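Local coordinates for surface presentation of antigens protein spaS (Salmonella typhimurium, PDB 3C01) that takes part in the type III secretory pathway that presents at the surface the determinants Salmonella needs to enter mammalian cells, at residues G7-K11 and P12-P16; E66-D69 and E70-L74; I47-A50 and R51-K55. All coordinates share one frame; numbering follows the deposited sequence.

Interaction 1: residues G7-K11 and P12-P16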
loop_
_atom_site.group_PDB
_atom_site.type_symbol
_atom_site.label_atom_id
_atom_site.label_comp_id
_atom_site.label_asym_id
_atom_site.label_seq_id
_atom_site.Cartn_x
_atom_site.Cartn_y
_atom_site.Cartn_z
ATOM N N GLY B 7 2.667 -1.370 1.362
ATOM C CA GLY B 7 2.359 -0.740 0.087
ATOM C C GLY B 7 1.832 -1.798 -0.857
ATOM O O GLY B 7 2.323 -2.927 -0.830
ATOM N N ILE B 8 0.820 -1.438 -1.661
ATOM C CA ILE B 8 0.240 -2.326 -2.650
ATOM C C ILE B 8 0.502 -1.799 -4.044
ATOM O O ILE B 8 0.117 -0.667 -4.368
ATOM C CB ILE B 8 -1.297 -2.444 -2.482
ATOM C CG1 ILE B 8 -1.680 -2.952 -1.068
ATOM C CG2 ILE B 8 -1.913 -3.309 -3.634
ATOM C CD1 ILE B 8 -1.167 -4.345 -0.714
ATOM N N TYR B 9 1.156 -2.625 -4.860
ATOM C CA TYR B 9 1.361 -2.338 -6.275
ATOM C C TYR B 9 0.301 -3.135 -7.011
ATOM O O TYR B 9 0.129 -4.338 -6.754
ATOM C CB TYR B 9 2.768 -2.765 -6.689
ATOM C CG TYR B 9 3.061 -2.877 -8.177
ATOM C CD1 TYR B 9 2.602 -3.966 -8.926
ATOM C CD2 TYR B 9 3.859 -1.939 -8.823
ATOM C CE1 TYR B 9 2.900 -4.091 -10.282
ATOM C CE2 TYR B 9 4.159 -2.049 -10.182
ATOM C CZ TYR B 9 3.677 -3.130 -10.904
ATOM O OH TYR B 9 3.954 -3.257 -12.237
ATOM N N PHE B 10 -0.413 -2.476 -7.918
ATOM C CA PHE B 10 -1.388 -3.161 -8.770
ATOM C C PHE B 10 -1.432 -2.511 -10.151
ATOM O O PHE B 10 -1.887 -1.380 -10.289
ATOM C CB PHE B 10 -2.757 -3.089 -8.109
ATOM C CG PHE B 10 -3.821 -3.905 -8.790
ATOM C CD1 PHE B 10 -3.613 -5.233 -9.087
ATOM C CD2 PHE B 10 -5.068 -3.336 -9.089
ATOM C CE1 PHE B 10 -4.620 -6.003 -9.707
ATOM C CE2 PHE B 10 -6.069 -4.085 -9.706
ATOM C CZ PHE B 10 -5.846 -5.434 -10.008
ATOM N N LYS B 11 -0.934 -3.215 -11.162
ATOM C CA LYS B 11 -1.067 -2.772 -12.556
ATOM C C LYS B 11 -1.490 -3.962 -13.380
ATOM O O LYS B 11 -0.639 -4.725 -13.826
ATOM C CB LYS B 11 0.240 -2.182 -13.090
ATOM C CG LYS B 11 0.859 -1.167 -12.144
ATOM C CD LYS B 11 1.944 -0.297 -12.752
ATOM C CE LYS B 11 2.135 0.957 -11.904
ATOM N NZ LYS B 11 3.565 1.370 -11.742
ATOM N N PRO B 12 -2.810 -4.126 -13.590
ATOM C CA PRO B 12 -3.315 -5.282 -14.356
ATOM C C PRO B 12 -2.867 -5.351 -15.818
ATOM O O PRO B 12 -2.927 -6.423 -16.395
ATOM C CB PRO B 12 -4.851 -5.146 -14.280
ATOM C CG PRO B 12 -5.136 -4.074 -13.359
ATOM C CD PRO B 12 -3.900 -3.250 -13.136
ATOM N N GLU B 13 -2.429 -4.231 -16.397
ATOM C CA GLU B 13 -1.878 -4.213 -17.771
ATOM C C GLU B 13 -0.626 -5.084 -17.818
ATOM O O GLU B 13 -0.320 -5.695 -18.811
ATOM C CB GLU B 13 -1.471 -2.796 -18.219
ATOM C CG GLU B 13 -2.178 -1.618 -17.547
ATOM C CD GLU B 13 -1.587 -1.210 -16.171
ATOM O OE1 GLU B 13 -0.423 -0.736 -16.114
ATOM O OE2 GLU B 13 -2.303 -1.337 -15.145
ATOM N N LEU B 14 0.112 -5.081 -16.715
ATOM C CA LEU B 14 1.361 -5.807 -16.590
ATOM C C LEU B 14 1.181 -7.163 -15.918
ATOM O O LEU B 14 1.808 -8.124 -16.297
ATOM C CB LEU B 14 2.325 -4.957 -15.764
ATOM C CG LEU B 14 3.254 -3.964 -16.482
ATOM C CD1 LEU B 14 2.984 -3.834 -18.005
ATOM C CD2 LEU B 14 3.240 -2.583 -15.777
ATOM N N MET B 15 0.324 -7.240 -14.911
ATOM C CA MET B 15 0.272 -8.412 -14.047
ATOM C C MET B 15 -1.063 -8.507 -13.324
ATOM O O MET B 15 -1.537 -7.535 -12.794
ATOM C CB MET B 15 1.357 -8.263 -13.003
ATOM C CG MET B 15 1.458 -9.380 -11.979
ATOM S SD MET B 15 2.909 -8.919 -11.019
ATOM C CE MET B 15 2.375 -7.471 -10.078
ATOM N N PRO B 16 -1.663 -9.693 -13.287
ATOM C CA PRO B 16 -3.044 -9.775 -12.774
ATOM C C PRO B 16 -3.207 -9.649 -11.252
ATOM O O PRO B 16 -4.255 -9.196 -10.795
ATOM C CB PRO B 16 -3.526 -11.153 -13.273
ATOM C CG PRO B 16 -2.261 -11.952 -13.456
ATOM C CD PRO B 16 -1.137 -10.989 -13.746
HETATM O O HOH W 1 -0.712 -6.053 -10.403
#

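Interaction 2: residues E66-D69 and E70-L74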
loop_
_atom_site.group_PDB
_atom_site.type_symbol
_atom_site.label_atom_id
_atom_site.label_comp_id
_atom_site.label_asym_id
_atom_site.label_seq_id
_atom_site.Cartn_x
_atom_site.Cartn_y
_atom_site.Cartn_z
ATOM N N GLU B 66 -5.496 -15.934 0.855
ATOM C CA GLU B 66 -6.038 -15.563 2.159
ATOM C C GLU B 66 -6.566 -14.127 2.159
ATOM O O GLU B 66 -7.682 -13.872 2.580
ATOM C CB GLU B 66 -4.879 -15.664 3.137
ATOM C CG GLU B 66 -5.125 -15.620 4.638
ATOM C CD GLU B 66 -3.785 -15.923 5.398
ATOM O OE1 GLU B 66 -2.708 -15.410 4.942
ATOM O OE2 GLU B 66 -3.801 -16.683 6.412
ATOM N N GLU B 67 -5.759 -13.189 1.672
ATOM C CA GLU B 67 -6.082 -11.776 1.782
ATOM C C GLU B 67 -6.458 -11.094 0.493
ATOM O O GLU B 67 -6.789 -9.903 0.504
ATOM C CB GLU B 67 -4.902 -11.015 2.383
ATOM C CG GLU B 67 -5.187 -10.375 3.756
ATOM C CD GLU B 67 -4.393 -10.994 4.867
ATOM O OE1 GLU B 67 -3.649 -11.980 4.629
ATOM O OE2 GLU B 67 -4.517 -10.492 6.000
ATOM N N ILE B 68 -6.416 -11.833 -0.605
ATOM C CA ILE B 68 -6.614 -11.250 -1.920
ATOM C C ILE B 68 -7.967 -10.552 -2.048
ATOM O O ILE B 68 -8.033 -9.447 -2.596
ATOM C CB ILE B 68 -6.430 -12.318 -3.073
ATOM C CG1 ILE B 68 -6.447 -11.659 -4.458
ATOM C CG2 ILE B 68 -7.498 -13.374 -3.048
ATOM C CD1 ILE B 68 -5.390 -10.597 -4.680
ATOM N N ASP B 69 -9.040 -11.180 -1.558
ATOM C CA ASP B 69 -10.372 -10.606 -1.756
ATOM C C ASP B 69 -10.544 -9.289 -1.015
ATOM O O ASP B 69 -11.173 -8.349 -1.526
ATOM C CB ASP B 69 -11.487 -11.592 -1.362
ATOM C CG ASP B 69 -11.481 -12.862 -2.227
ATOM O OD1 ASP B 69 -11.131 -12.777 -3.434
ATOM O OD2 ASP B 69 -11.822 -13.956 -1.704
ATOM N N GLU B 70 -9.985 -9.218 0.186
ATOM C CA GLU B 70 -10.034 -7.978 0.953
ATOM C C GLU B 70 -9.232 -6.866 0.266
ATOM O O GLU B 70 -9.713 -5.765 0.127
ATOM C CB GLU B 70 -9.496 -8.231 2.331
ATOM C CG GLU B 70 -9.784 -7.156 3.306
ATOM C CD GLU B 70 -9.560 -7.611 4.746
ATOM O OE1 GLU B 70 -9.944 -6.838 5.658
ATOM O OE2 GLU B 70 -9.005 -8.738 4.963
ATOM N N VAL B 71 -8.019 -7.179 -0.189
ATOM C CA VAL B 71 -7.201 -6.207 -0.913
ATOM C C VAL B 71 -7.902 -5.719 -2.193
ATOM O O VAL B 71 -7.971 -4.506 -2.460
ATOM C CB VAL B 71 -5.808 -6.786 -1.287
ATOM C CG1 VAL B 71 -5.054 -5.816 -2.132
ATOM C CG2 VAL B 71 -4.953 -7.107 -0.029
ATOM N N LEU B 72 -8.431 -6.666 -2.973
ATOM C CA LEU B 72 -9.207 -6.337 -4.173
ATOM C C LEU B 72 -10.400 -5.419 -3.859
ATOM O O LEU B 72 -10.619 -4.420 -4.559
ATOM C CB LEU B 72 -9.654 -7.606 -4.898
ATOM C CG LEU B 72 -8.865 -7.961 -6.180
ATOM C CD1 LEU B 72 -7.389 -7.515 -6.142
ATOM C CD2 LEU B 72 -9.015 -9.445 -6.598
ATOM N N ARG B 73 -11.146 -5.704 -2.797
ATOM C CA ARG B 73 -12.215 -4.783 -2.394
ATOM C C ARG B 73 -11.672 -3.355 -2.132
ATOM O O ARG B 73 -12.266 -2.375 -2.580
ATOM C CB ARG B 73 -13.003 -5.319 -1.193
ATOM C CG ARG B 73 -14.218 -6.199 -1.576
ATOM C CD ARG B 73 -14.995 -6.721 -0.343
ATOM N NE ARG B 73 -14.540 -8.056 0.119
ATOM C CZ ARG B 73 -13.916 -8.322 1.278
ATOM N NH1 ARG B 73 -13.644 -7.364 2.158
ATOM N NH2 ARG B 73 -13.554 -9.565 1.571
ATOM N N LEU B 74 -10.526 -3.231 -1.469
ATOM C CA LEU B 74 -9.926 -1.904 -1.211
ATOM C C LEU B 74 -9.593 -1.196 -2.534
ATOM O O LEU B 74 -9.821 0.015 -2.687
ATOM C CB LEU B 74 -8.632 -2.024 -0.405
ATOM C CG LEU B 74 -8.528 -1.116 0.818
ATOM C CD1 LEU B 74 -7.077 -1.079 1.387
ATOM C CD2 LEU B 74 -9.059 0.291 0.539
#

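Interaction 3: residues I47-A50 and R51-K55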
loop_
_atom_site.group_PDB
_atom_site.type_symbol
_atom_site.label_atom_id
_atom_site.label_comp_id
_atom_site.label_asym_id
_atom_site.label_seq_id
_atom_site.Cartn_x
_atom_site.Cartn_y
_atom_site.Cartn_z
ATOM N N ILE B 47 -6.486 -0.674 10.274
ATOM C CA ILE B 47 -5.708 -1.349 11.274
ATOM C C ILE B 47 -5.726 -2.870 11.098
ATOM O O ILE B 47 -4.661 -3.486 11.021
ATOM C CB ILE B 47 -6.171 -0.870 12.665
ATOM C CG1 ILE B 47 -5.732 0.603 12.840
ATOM C CG2 ILE B 47 -5.636 -1.738 13.778
ATOM C CD1 ILE B 47 -6.132 1.196 14.149
ATOM N N LYS B 48 -6.900 -3.489 10.982
ATOM C CA LYS B 48 -6.928 -4.948 10.887
ATOM C C LYS B 48 -6.189 -5.429 9.674
ATOM O O LYS B 48 -5.425 -6.379 9.755
ATOM C CB LYS B 48 -8.331 -5.529 10.892
ATOM C CG LYS B 48 -8.847 -5.690 12.295
ATOM C CD LYS B 48 -10.309 -6.143 12.365
ATOM C CE LYS B 48 -11.025 -5.559 13.620
ATOM N NZ LYS B 48 -12.256 -6.354 13.968
ATOM N N LEU B 49 -6.401 -4.758 8.554
ATOM C CA LEU B 49 -5.728 -5.149 7.305
ATOM C C LEU B 49 -4.206 -4.933 7.359
ATOM O O LEU B 49 -3.442 -5.812 6.974
ATOM C CB LEU B 49 -6.369 -4.427 6.110
ATOM C CG LEU B 49 -5.835 -4.881 4.754
ATOM C CD1 LEU B 49 -6.037 -6.362 4.559
ATOM C CD2 LEU B 49 -6.509 -4.074 3.637
ATOM N N ALA B 50 -3.771 -3.791 7.870
ATOM C CA ALA B 50 -2.326 -3.524 8.041
ATOM C C ALA B 50 -1.702 -4.627 8.857
ATOM O O ALA B 50 -0.641 -5.159 8.523
ATOM C CB ALA B 50 -2.076 -2.176 8.733
ATOM N N ARG B 51 -2.373 -4.954 9.944
ATOM C CA ARG B 51 -1.842 -5.905 10.893
ATOM C C ARG B 51 -1.720 -7.306 10.303
ATOM O O ARG B 51 -0.752 -8.013 10.542
ATOM C CB ARG B 51 -2.717 -5.927 12.129
ATOM C CG ARG B 51 -1.938 -5.959 13.401
ATOM C CD ARG B 51 -2.497 -5.036 14.485
ATOM N NE ARG B 51 -1.538 -3.995 14.896
ATOM C CZ ARG B 51 -0.318 -4.216 15.427
ATOM N NH1 ARG B 51 0.171 -5.463 15.599
ATOM N NH2 ARG B 51 0.437 -3.175 15.777
ATOM N N SER B 52 -2.688 -7.711 9.509
ATOM C CA SER B 52 -2.662 -9.049 9.047
ATOM C C SER B 52 -1.754 -9.210 7.812
ATOM O O SER B 52 -1.079 -10.241 7.699
ATOM C CB SER B 52 -4.089 -9.606 8.875
ATOM O OG SER B 52 -4.807 -8.937 7.875
ATOM N N LEU B 53 -1.722 -8.232 6.896
ATOM C CA LEU B 53 -0.732 -8.267 5.831
ATOM C C LEU B 53 0.670 -8.290 6.407
ATOM O O LEU B 53 1.524 -9.060 5.932
ATOM C CB LEU B 53 -0.839 -7.088 4.926
ATOM C CG LEU B 53 -2.082 -7.020 4.039
ATOM C CD1 LEU B 53 -2.206 -5.596 3.403
ATOM C CD2 LEU B 53 -2.107 -8.158 2.969
ATOM N N PHE B 54 0.906 -7.508 7.456
ATOM C CA PHE B 54 2.212 -7.516 8.133
ATOM C C PHE B 54 2.572 -8.920 8.611
ATOM O O PHE B 54 3.694 -9.367 8.457
ATOM C CB PHE B 54 2.237 -6.571 9.330
ATOM C CG PHE B 54 3.550 -6.550 10.027
ATOM C CD1 PHE B 54 4.666 -5.997 9.411
ATOM C CD2 PHE B 54 3.707 -7.135 11.274
ATOM C CE1 PHE B 54 5.918 -6.021 10.043
ATOM C CE2 PHE B 54 4.956 -7.149 11.904
ATOM C CZ PHE B 54 6.058 -6.586 11.280
ATOM N N LYS B 55 1.596 -9.630 9.152
ATOM C CA LYS B 55 1.839 -10.932 9.746
ATOM C C LYS B 55 2.024 -11.986 8.678
ATOM O O LYS B 55 2.921 -12.773 8.755
ATOM C CB LYS B 55 0.683 -11.298 10.677
ATOM C CG LYS B 55 1.001 -12.401 11.652
ATOM C CD LYS B 55 -0.155 -13.426 11.813
ATOM C CE LYS B 55 -1.538 -12.774 12.020
ATOM N NZ LYS B 55 -2.503 -13.769 12.667
#

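Interaction 1: residues G7-K11 and P12-P16
Phe10 and Pro12 meet with their side chains crossed at about a right angle: Pro12 CG lies over one face of the Phe10 ring, displaced toward the rim, and makes a CH-pi contact 4.0 Å from the ring centroid. At the edge of the same ring, in its plane, is Pro16 O, 3.4 Å from Phe10 CE1. Tyr9 makes a separate set of contacts. The methyl CE of Met15 comes to its ring edge, near the plane, 3.4 Å from Tyr9 CE1. Met15 runs out extended as far as SD and then bends (chi3 71°), which turns the methyl back to the ring. Beyond it the Tyr9 hydroxyl abuts Leu14 CD2, the two side chains crossing at about a right angle. Lys11 and Leu14 lie side by side and point the same way. Glu13, bent at chi2, lays its carboxylate along Lys11 CB; Glu13 OE1 remains 6.3 Å from Lys11 NZ, so the two charges do not pair here. The backbone forms a short helix-like turn leading from strand 4-9 toward strand 19-25. Lys11 O is gripped by two amides, Leu14 N at 3.0 Å from above the carbonyl plane and Met15 N at 2.9 Å within it. A water accepts from Lys11 N and donates to Met15 O, joining the two limbs. Pro18 also touches Phe10, while Gly7 and Ile8 pair with an antiparallel strand of another chain. A twice-bonded carbonyl and a bridging water thus fix the turn; the Phe10 face and Tyr9 edge pack on apolar groups, the Phe10 edge on a carbonyl oxygen.

Interaction 2: residues E66-D69 and E70-L74
The Arg73 guanidinium lies with one face over the backbone of the preceding turn: Asp69 O sits 3.7 Å from its plane, and Glu70 CA is on the same face, both displaced toward the rim. The bend at chi3 (-93°) folds the arginine chain back to this position. The Asp69 carboxylate does not join in, since Asp69 OD2 is 5.7 Å from Arg73 NH2, too far for a salt bridge though the charges may still attract. Two further flat groups, the carboxylates of Glu67 and Glu70, approach to 4.9 Å between Glu67 OE2 and Glu70 OE2. Their like charges would tend to repel, but Glu67 is engaged by hydroxyls of helix 47-56, OE2 bonding to Ser52 OG and OE1 to Thr56 OG1. On another side of the helix Ile68 and Leu72 run side by side in the same direction, with Ile68 CD1 4.0 Å from Leu72 CD1; Pro18 touches both. Regular bonds from Val71 N to Glu67 O, Leu72 N to Ile68 O (2.8 Å) and Arg73 N to Asp69 O set the four-residue spacing that brings Leu72 beside Ile68 and Arg73 over Asp69 O. Val71 is buried against Val63, and Leu74 reaches an apolar side chain of another chain. The result is typical of an amphipathic alpha-helix, here the start of helix 65-84: charged Asp69 and Arg73 lie on its exposed side, while Val71 faces the domain interior.

Interaction 3: residues I47-A50 and R51-K55
Leu53 packs back along the helix onto Leu49, four residues earlier. Its CB lies 3.5 Å from Leu49 O, the carbonyl that also receives the Leu53 N hydrogen bond. CG stays beside the same oxygen and meets Leu49 CD1 at 4.0 Å. At the tip, Leu53 CD1 touches Leu49 CG at 3.9 Å. With Leu53 CG anti to its carbonyl carbon (chi1 -69°), the branch is swung back over the preceding turn, and the two leucines cross at a slant. Ser52 is turned differently: OG sits between its backbone N and carbonyl carbon (chi1 65°), 3.2 Å from Lys48 O, and takes its side-chain hydrogen bond with Glu67 of helix 65-84. Ser52 N bonds to Lys48 O at 3.1 Å and makes a second, weak bond to Leu49 O. Arg51 N to Ile47 O and Phe54 N to Ala50 O continue the alpha-helical ladder. Arg51 itself, bent at chi2 and chi3, reaches away to hydrogen-bond Pro1 O through NH2. In the fold, Asp46 OD1 bonds to Leu49 N at the helix start. Leu49 packs on Glu70 and Leu74 of helix 65-84. Leu53 reaches Glu67 and, in strand 4-9, Ile6, while Phe54 lies against Ile4 with its ring nearly parallel to that of Tyr23. Helix 47-56 thus packs on both strand 4-9 and helix 65-84.

Overall arrangement
The chain is the C-terminal part of an inner-membrane protein of the type III secretion exporter family. From the N terminus, interaction 1 comes first: strand 4-9 ends in it, and its turn begins the connection to the antiparallel strand 19-25. After helix 26-39 and strand 43-45, whose residues line the cysteine pocket, interaction 3 falls within helix 47-56; interaction 2 follows in helix 65-84. The three lie in series, without nesting or crossing, and the latter two are turns of single helices. Interactions 2 and 3 touch and join the two helices. Interaction 1 reaches interaction 2 through Ile8 and Val71, tying hairpin to helix 65-84, but lies across the chain's centre from interaction 3.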